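Local coordinates for protein sorbitol dehydrogenase (PDB 5ITG) that probably oxidises D-sorbitol to L-sorbose, passing the hydride to a nicotinamide cofactor, most likely NADP, at residues Ala149-Asp154 against Leu203-Ala208. Sequence-based numbering, arbitrary orientation.
Sequences AAVKAD and LGYAKA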
loop_
_atom_site.group_PDB
_atom_site.type_symbol
_atom_site.label_atom_id
_atom_site.label_comp_id
_atom_site.label_asym_id
_atom_site.label_seq_id
_atom_site.Cartn_x
_atom_site.Cartn_y
_atom_site.Cartn_z
ATOM N N ALA A 149 -20.707 7.311 -14.951
ATOM C CA ALA A 149 -20.853 8.437 -15.873
ATOM C C ALA A 149 -19.678 8.652 -16.818
ATOM O O ALA A 149 -19.860 8.724 -18.038
ATOM C CB ALA A 149 -21.118 9.723 -15.080
ATOM N N ALA A 150 -18.476 8.769 -16.261
ATOM C CA ALA A 150 -17.293 8.991 -17.083
ATOM C C ALA A 150 -17.045 7.828 -18.035
ATOM O O ALA A 150 -16.635 8.030 -19.179
ATOM C CB ALA A 150 -16.075 9.213 -16.196
ATOM N N VAL A 151 -17.291 6.611 -17.562
ATOM C CA VAL A 151 -17.085 5.424 -18.390
ATOM C C VAL A 151 -18.018 5.408 -19.595
ATOM O O VAL A 151 -17.601 5.104 -20.720
ATOM C CB VAL A 151 -17.313 4.130 -17.577
ATOM C CG1 VAL A 151 -17.251 2.917 -18.493
ATOM C CG2 VAL A 151 -16.268 4.018 -16.487
ATOM N N LYS A 152 -19.286 5.730 -19.359
ATOM C CA LYS A 152 -20.269 5.752 -20.434
ATOM C C LYS A 152 -19.913 6.829 -21.449
ATOM O O LYS A 152 -20.054 6.631 -22.655
ATOM C CB LYS A 152 -21.667 6.001 -19.864
ATOM C CG LYS A 152 -22.128 4.930 -18.880
ATOM C CD LYS A 152 -23.496 5.257 -18.285
ATOM C CE LYS A 152 -24.588 5.268 -19.349
ATOM N NZ LYS A 152 -24.674 3.956 -20.055
ATOM N N ALA A 153 -19.441 7.972 -20.963
ATOM C CA ALA A 153 -19.063 9.061 -21.853
ATOM C C ALA A 153 -17.887 8.624 -22.722
ATOM O O ALA A 153 -17.836 8.922 -23.921
ATOM C CB ALA A 153 -18.693 10.298 -21.042
ATOM N N ASP A 154 -16.934 7.923 -22.115
ATOM C CA ASP A 154 -15.775 7.440 -22.853
ATOM C C ASP A 154 -16.230 6.460 -23.921
ATOM O O ASP A 154 -15.710 6.455 -25.041
ATOM C CB ASP A 154 -14.788 6.751 -21.906
ATOM C CG ASP A 154 -13.856 7.731 -21.232
ATOM O OD1 ASP A 154 -14.223 8.923 -21.136
ATOM O OD2 ASP A 154 -12.764 7.311 -20.791
ATOM N N LEU A 203 -10.162 -4.898 -18.999
ATOM C CA LEU A 203 -10.803 -5.816 -19.941
ATOM C C LEU A 203 -12.313 -5.620 -19.866
ATOM O O LEU A 203 -13.034 -5.907 -20.822
ATOM C CB LEU A 203 -10.464 -7.277 -19.623
ATOM C CG LEU A 203 -9.018 -7.742 -19.833
ATOM C CD1 LEU A 203 -8.942 -9.246 -19.625
ATOM C CD2 LEU A 203 -8.548 -7.387 -21.230
ATOM N N GLY A 204 -12.788 -5.140 -18.721
ATOM C CA GLY A 204 -14.207 -4.893 -18.563
ATOM C C GLY A 204 -14.613 -3.765 -19.494
ATOM O O GLY A 204 -15.681 -3.806 -20.105
ATOM N N TYR A 205 -13.754 -2.752 -19.608
ATOM C CA TYR A 205 -14.025 -1.620 -20.483
ATOM C C TYR A 205 -13.817 -2.043 -21.931
ATOM O O TYR A 205 -14.623 -1.721 -22.807
ATOM C CB TYR A 205 -13.099 -0.449 -20.146
ATOM C CG TYR A 205 -13.250 0.749 -21.064
ATOM C CD1 TYR A 205 -12.628 0.781 -22.311
ATOM C CD2 TYR A 205 -14.022 1.848 -20.688
ATOM C CE1 TYR A 205 -12.768 1.880 -23.165
ATOM C CE2 TYR A 205 -14.173 2.955 -21.534
ATOM C CZ TYR A 205 -13.542 2.962 -22.767
ATOM O OH TYR A 205 -13.677 4.046 -23.606
ATOM N N ALA A 206 -12.731 -2.769 -22.172
ATOM C CA ALA A 206 -12.407 -3.245 -23.509
ATOM C C ALA A 206 -13.538 -4.085 -24.097
ATOM O O ALA A 206 -13.873 -3.949 -25.276
ATOM C CB ALA A 206 -11.113 -4.064 -23.471
ATOM N N LYS A 207 -14.120 -4.956 -23.277
ATOM C CA LYS A 207 -15.206 -5.816 -23.736
ATOM C C LYS A 207 -16.397 -4.981 -24.196
ATOM O O LYS A 207 -16.994 -5.256 -25.235
ATOM C CB LYS A 207 -15.652 -6.761 -22.622
ATOM C CG LYS A 207 -16.722 -7.741 -23.056
ATOM C CD LYS A 207 -17.208 -8.586 -21.891
ATOM C CE LYS A 207 -18.199 -9.630 -22.368
ATOM N NZ LYS A 207 -17.588 -10.479 -23.434
ATOM N N ALA A 208 -16.736 -3.961 -23.419
ATOM C CA ALA A 208 -17.853 -3.094 -23.764
ATOM C C ALA A 208 -17.531 -2.326 -25.037
ATOM O O ALA A 208 -18.407 -2.091 -25.863
ATOM C CB ALA A 208 -18.140 -2.124 -22.625
#
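Y205 reaches from helix 194-209 to V151 and D154 on helix 149-156, joining two helices within the Rossmann domain of this mannitol dehydrogenase family member. The closest CA pair, V151 CA and Y205 CA, is 8.0 Å apart, and the Y205 side chain reaches across to the facing helix, its hydroxyl ending beside D154. Its CG lies anti to the backbone N (chi1 176°), which extends the ring toward the facing helix. CG1 of V151 and CB of D154 flank the rim of the ring, close to the level of its plane, rather than over a face. CG1 of V151 approaches CD2 of Y205 at 4.0 Å, the two side chains passing alongside one another and pointing in opposite senses. Farther out, CB of D154 sits 3.9 Å from CE2 of Y205. The carboxylate of D154 is engaged elsewhere: OD2 bonds to the hydroxyl of T163 and OD1 to the backbone N of S162, and it is CB that meets the ring. F165 and V169 of helix 164-177 also touch the tyrosine. Without the ring, as with an alanine here, a gap would probably open between the helices, leaving CG1 of V151 without its aromatic neighbour. At the phenol end, OH of Y205 lies 3.4 Å from CB of D154.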